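Local coordinates for transglutaminase-like domain-containing protein (Streptococcus suis, PDB 4XZ7) that probably catalyses protein cross-linking as a transglutaminase and acts as an antiphagocytic virulence factor of the bacterium, at residues E213-V217 with Y301-K305; R273-M277 with L373-N377. One frame throughout, in Å; residues are numbered along the deposited sequence.

Interaction 1 (E213-V217 with Y301-K305); sequences ERDKV and YYDKK
Tyr302 reaches the first turn of helix 213-227 because its CG sits between its own backbone N and carbonyl carbon (chi1 58°). From the helix, Glu213 turns CG to the side opposite its carbonyl carbon (chi1 -63°) and then runs extended. Its carboxylate thus passes alongside the CB of Tyr302 and stops at the turn that follows. There OE1 accepts a hydrogen bond from the backbone N of Asp303 at 3.0 Å. The bond is fairly straight, 163° at the hydrogen, and the N-H meets OE1 nearly along its C-O axis. The carboxylate stands almost perpendicular to the tyrosine ring. OE1 also lies 3.5 Å from OD1 of Asp303. These two carboxylates carry like charges, so the main-chain bond probably offsets some repulsion.

The tyrosine ring packs against carbon atoms of the helix side chains. CE2 meets CG of Arg214 at 3.8 Å, and CE1 meets CG2 of Val217 at the same 3.8 Å. Arg214 crosses the tyrosine at a slant, Val217 at about a right angle. Arg214 brings aliphatic carbon to this contact. Its polar end goes elsewhere, with NE in a salt bridge to Glu336 and NH2 bonded to the carbonyl O of Phe331. Glu336 also takes a hydrogen bond with OH of Tyr302, so one carboxylate links both side chains.

Residues Tyr302 to Lys305 form a type I' beta turn, the tight hairpin between strands 294-302 and 305-309. The contact therefore pins the N-terminal turn of helix 213-227 to that hairpin. His307 stacks on the Tyr302 ring, and Ile309 of strand 305-309 touches both Tyr302 and Val217.

Interaction 2 (R273-M277 with L373-N377); sequences RAFNM and LLLFN
Arg273 binds two main-chain carbonyls of the irregular segment 373-377 from the last turn of helix 264-277, in the transglutaminase-like domain. Its CG lies opposite the backbone N (chi1 -173°). The chain then bends about the CB-CG bond (chi2 74°), and this bend carries the guanidinium across Leu374. From CB the chain climbs past CG and CD, and CD comes to the outer limit of contact with CD2 of Leu374. NE is closer, 3.9 Å from the same CD2. CZ comes closer to that methyl, at 3.6 Å, and NH1 closer still, 3.4 Å from CD2 of Leu374. The methyl lies over one face of the guanidinium, displaced toward its rim.

At the tip both terminal nitrogens are used. NH1 donates to the carbonyl O of Leu374 at 2.8 Å. This bond is almost straight. It lies in the carbonyl plane, on a lone pair, and also in the guanidinium plane. NH2 donates to the O of Phe376 at 3.2 Å, and this donor is tilted from the carbonyl plane. The two bonds should fix the rotation of the flat group. NH2 also forms a salt bridge to OD2 of Asp195 in helix 188-205, and ND2 of Asn377 bonds to the same oxygen. The arginine is buried, and these partners satisfy much of its polar end.

Leu374 also packs one turn further along the helix. Its CD2 touches CB of Asn276 at 3.8 Å and CG of Met277. Asn276 spends its OD1 on the backbone N of Ala282. The other subunit lies close by: its Phe107 meets the Phe376 ring edge-to-face, and its Leu137 packs on Leu373. Beside the Asn276 amide, CD1 of Leu373 stands 3.7 Å from OD1.

In the fold
Interactions 1 and 2 lie about 16 Å apart, centre to centre, on the same side of the chain's centre. Their segments alternate along the chain: 213-217, 273-277, 301-305, then 373-377. Helices 213-227 and 264-277 meet directly between them, where CG1 of Val217 packs 3.8 Å from CZ of Phe275. Interaction 1 ties the first of these helices to one edge of the five-stranded sheet, at the hairpin with its outermost strand 305-309. Interaction 2 ties the second to the late loop after helix 359-365. Only interaction 2 is touched by the second subunit, so it links the transglutaminase-like domain to the homodimer interface.

Interaction 1 (E213-V217 with Y301-K305)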
loop_
_atom_site.group_PDB
_atom_site.type_symbol
_atom_site.label_atom_id
_atom_site.label_comp_id
_atom_site.label_asym_id
_atom_site.label_seq_id
_atom_site.Cartn_x
_atom_site.Cartn_y
_atom_site.Cartn_z
ATOM N N GLU B 213 30.211 26.864 -16.435
ATOM C CA GLU B 213 29.150 26.298 -15.623
ATOM C C GLU B 213 27.942 25.957 -16.498
ATOM O O GLU B 213 27.317 24.893 -16.352
ATOM C CB GLU B 213 28.760 27.279 -14.516
ATOM C CG GLU B 213 29.880 27.577 -13.531
ATOM C CD GLU B 213 29.516 28.684 -12.559
ATOM O OE1 GLU B 213 28.787 29.621 -12.957
ATOM O OE2 GLU B 213 29.959 28.614 -11.394
ATOM N N ARG B 214 27.635 26.866 -17.419
ATOM C CA ARG B 214 26.518 26.685 -18.336
ATOM C C ARG B 214 26.623 25.366 -19.098
ATOM O O ARG B 214 25.636 24.644 -19.255
ATOM C CB ARG B 214 26.446 27.851 -19.316
ATOM C CG ARG B 214 25.131 27.946 -20.065
ATOM C CD ARG B 214 25.050 29.271 -20.798
ATOM N NE ARG B 214 23.848 29.355 -21.620
ATOM C CZ ARG B 214 23.838 29.302 -22.953
ATOM N NH1 ARG B 214 24.978 29.183 -23.634
ATOM N NH2 ARG B 214 22.682 29.382 -23.607
ATOM N N ASP B 215 27.825 25.046 -19.561
ATOM C CA ASP B 215 28.002 23.828 -20.335
ATOM C C ASP B 215 27.955 22.597 -19.440
ATOM O O ASP B 215 27.593 21.512 -19.897
ATOM C CB ASP B 215 29.304 23.874 -21.128
ATOM C CG ASP B 215 29.185 24.728 -22.388
ATOM O OD1 ASP B 215 28.071 24.805 -22.948
ATOM O OD2 ASP B 215 30.196 25.322 -22.819
ATOM N N LYS B 216 28.305 22.765 -18.169
ATOM C CA LYS B 216 28.151 21.676 -17.203
ATOM C C LYS B 216 26.682 21.324 -17.091
ATOM O O LYS B 216 26.301 20.154 -17.254
ATOM C CB LYS B 216 28.725 22.059 -15.838
ATOM C CG LYS B 216 30.199 22.477 -15.890
ATOM C CD LYS B 216 30.830 22.567 -14.501
ATOM C CE LYS B 216 32.172 23.284 -14.549
ATOM N NZ LYS B 216 32.750 23.425 -13.180
ATOM N N VAL B 217 25.857 22.345 -16.839
ATOM C CA VAL B 217 24.402 22.158 -16.775
ATOM C C VAL B 217 23.869 21.476 -18.035
ATOM O O VAL B 217 23.174 20.445 -17.963
ATOM C CB VAL B 217 23.653 23.501 -16.589
ATOM C CG1 VAL B 217 22.156 23.282 -16.685
ATOM C CG2 VAL B 217 23.997 24.136 -15.255
ATOM N N TYR B 301 22.106 28.242 -9.934
ATOM C CA TYR B 301 22.879 29.473 -9.998
ATOM C C TYR B 301 24.135 29.284 -10.835
ATOM O O TYR B 301 24.967 28.445 -10.525
ATOM C CB TYR B 301 23.254 29.952 -8.593
ATOM C CG TYR B 301 23.978 31.282 -8.582
ATOM C CD1 TYR B 301 23.274 32.476 -8.695
ATOM C CD2 TYR B 301 25.355 31.345 -8.459
ATOM C CE1 TYR B 301 23.927 33.701 -8.687
ATOM C CE2 TYR B 301 26.026 32.574 -8.451
ATOM C CZ TYR B 301 25.301 33.746 -8.563
ATOM O OH TYR B 301 25.942 34.967 -8.551
ATOM N N TYR B 302 24.269 30.059 -11.899
ATOM C CA TYR B 302 25.531 30.092 -12.634
ATOM C C TYR B 302 25.628 31.370 -13.438
ATOM O O TYR B 302 24.608 32.019 -13.731
ATOM C CB TYR B 302 25.693 28.863 -13.540
ATOM C CG TYR B 302 24.591 28.655 -14.569
ATOM C CD1 TYR B 302 23.504 27.817 -14.301
ATOM C CD2 TYR B 302 24.648 29.278 -15.812
ATOM C CE1 TYR B 302 22.499 27.623 -15.244
ATOM C CE2 TYR B 302 23.653 29.085 -16.761
ATOM C CZ TYR B 302 22.580 28.261 -16.471
ATOM O OH TYR B 302 21.595 28.078 -17.416
ATOM N N ASP B 303 26.865 31.744 -13.760
ATOM C CA ASP B 303 27.123 32.957 -14.515
ATOM C C ASP B 303 26.388 34.139 -13.906
ATOM O O ASP B 303 25.605 34.803 -14.585
ATOM C CB ASP B 303 26.709 32.774 -15.981
ATOM C CG ASP B 303 27.630 31.830 -16.738
ATOM O OD1 ASP B 303 28.493 31.191 -16.097
ATOM O OD2 ASP B 303 27.482 31.723 -17.976
ATOM N N LYS B 304 26.603 34.357 -12.610
ATOM C CA LYS B 304 26.055 35.520 -11.913
ATOM C C LYS B 304 24.535 35.578 -11.855
ATOM O O LYS B 304 23.985 36.619 -11.478
ATOM C CB LYS B 304 26.534 36.825 -12.568
ATOM C CG LYS B 304 28.020 37.028 -12.641
ATOM C CD LYS B 304 28.305 38.433 -13.183
ATOM C CE LYS B 304 29.786 38.659 -13.405
ATOM N NZ LYS B 304 30.078 40.039 -13.906
ATOM N N LYS B 305 23.846 34.505 -12.245
ATOM C CA LYS B 305 22.386 34.565 -12.255
ATOM C C LYS B 305 21.709 33.261 -11.858
ATOM O O LYS B 305 22.267 32.173 -12.007
ATOM C CB LYS B 305 21.876 34.994 -13.642
ATOM C CG LYS B 305 21.729 36.505 -13.827
ATOM C CD LYS B 305 21.156 36.850 -15.200
ATOM C CE LYS B 305 19.801 36.180 -15.447
ATOM N NZ LYS B 305 18.687 36.782 -14.645
#

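Interaction 2 (R273-M277 with L373-N377)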
loop_
_atom_site.group_PDB
_atom_site.type_symbol
_atom_site.label_atom_id
_atom_site.label_comp_id
_atom_site.label_asym_id
_atom_site.label_seq_id
_atom_site.Cartn_x
_atom_site.Cartn_y
_atom_site.Cartn_z
ATOM N N ARG B 273 20.146 17.954 -6.999
ATOM C CA ARG B 273 21.168 17.290 -6.186
ATOM C C ARG B 273 22.510 17.307 -6.914
ATOM O O ARG B 273 23.518 17.737 -6.351
ATOM C CB ARG B 273 20.769 15.852 -5.849
ATOM C CG ARG B 273 21.703 15.167 -4.870
ATOM C CD ARG B 273 21.517 15.682 -3.446
ATOM N NE ARG B 273 22.364 14.961 -2.497
ATOM C CZ ARG B 273 22.654 15.403 -1.281
ATOM N NH1 ARG B 273 22.158 16.558 -0.860
ATOM N NH2 ARG B 273 23.444 14.701 -0.486
ATOM N N ALA B 274 22.512 16.862 -8.169
ATOM C CA ALA B 274 23.728 16.860 -8.994
ATOM C C ALA B 274 24.399 18.238 -9.139
ATOM O O ALA B 274 25.621 18.345 -9.109
ATOM C CB ALA B 274 23.407 16.310 -10.359
ATOM N N PHE B 275 23.600 19.285 -9.312
ATOM C CA PHE B 275 24.132 20.628 -9.495
ATOM C C PHE B 275 24.765 21.166 -8.217
ATOM O O PHE B 275 25.749 21.905 -8.267
ATOM C CB PHE B 275 23.032 21.579 -9.967
ATOM C CG PHE B 275 22.542 21.292 -11.363
ATOM C CD1 PHE B 275 23.374 20.679 -12.290
ATOM C CD2 PHE B 275 21.257 21.633 -11.747
ATOM C CE1 PHE B 275 22.930 20.418 -13.584
ATOM C CE2 PHE B 275 20.801 21.370 -13.043
ATOM C CZ PHE B 275 21.641 20.761 -13.956
ATOM N N ASN B 276 24.181 20.813 -7.075
ATOM C CA ASN B 276 24.752 21.229 -5.803
ATOM C C ASN B 276 26.097 20.538 -5.621
ATOM O O ASN B 276 27.057 21.166 -5.176
ATOM C CB ASN B 276 23.807 20.932 -4.636
ATOM C CG ASN B 276 22.698 21.962 -4.508
ATOM O OD1 ASN B 276 22.910 23.144 -4.758
ATOM N ND2 ASN B 276 21.499 21.512 -4.139
ATOM N N MET B 277 26.178 19.260 -5.985
ATOM C CA MET B 277 27.457 18.564 -5.966
ATOM C C MET B 277 28.494 19.284 -6.837
ATOM O O MET B 277 29.665 19.380 -6.471
ATOM C CB MET B 277 27.291 17.122 -6.438
ATOM C CG MET B 277 26.600 16.208 -5.428
ATOM S SD MET B 277 26.305 14.550 -6.060
ATOM C CE MET B 277 27.966 14.015 -6.459
ATOM N N LEU B 373 25.102 23.200 1.165
ATOM C CA LEU B 373 23.796 23.089 0.520
ATOM C C LEU B 373 23.357 21.624 0.367
ATOM O O LEU B 373 22.173 21.335 0.180
ATOM C CB LEU B 373 23.817 23.780 -0.846
ATOM C CG LEU B 373 24.062 25.295 -0.893
ATOM C CD1 LEU B 373 23.850 25.822 -2.309
ATOM C CD2 LEU B 373 23.185 26.048 0.097
ATOM N N LEU B 374 24.313 20.708 0.446
ATOM C CA LEU B 374 24.031 19.277 0.360
ATOM C C LEU B 374 23.443 18.692 1.652
ATOM O O LEU B 374 22.862 17.599 1.630
ATOM C CB LEU B 374 25.306 18.515 0.010
ATOM C CG LEU B 374 25.838 18.663 -1.404
ATOM C CD1 LEU B 374 27.202 17.980 -1.513
ATOM C CD2 LEU B 374 24.835 18.039 -2.386
ATOM N N LEU B 375 23.636 19.406 2.766
ATOM C CA LEU B 375 23.126 19.026 4.094
ATOM C C LEU B 375 23.790 17.800 4.703
ATOM O O LEU B 375 24.039 17.752 5.908
ATOM C CB LEU B 375 21.613 18.775 4.053
ATOM C CG LEU B 375 20.695 19.988 3.901
ATOM C CD1 LEU B 375 19.264 19.613 4.301
ATOM C CD2 LEU B 375 21.207 21.182 4.709
ATOM N N PHE B 376 24.051 16.798 3.882
ATOM C CA PHE B 376 24.563 15.533 4.380
ATOM C C PHE B 376 25.383 14.890 3.287
ATOM O O PHE B 376 25.204 15.213 2.120
ATOM C CB PHE B 376 23.399 14.634 4.813
ATOM C CG PHE B 376 23.801 13.245 5.236
ATOM C CD1 PHE B 376 24.261 12.997 6.517
ATOM C CD2 PHE B 376 23.672 12.179 4.362
ATOM C CE1 PHE B 376 24.614 11.708 6.909
ATOM C CE2 PHE B 376 24.018 10.899 4.745
ATOM C CZ PHE B 376 24.492 10.663 6.019
ATOM N N ASN B 377 26.279 13.988 3.665
ATOM C CA ASN B 377 27.189 13.362 2.720
ATOM C C ASN B 377 27.994 14.423 1.967
ATOM O O ASN B 377 28.304 14.260 0.782
ATOM C CB ASN B 377 26.417 12.469 1.745
ATOM C CG ASN B 377 27.296 11.425 1.105
ATOM O OD1 ASN B 377 28.382 11.140 1.602
ATOM N ND2 ASN B 377 26.843 10.857 -0.008
#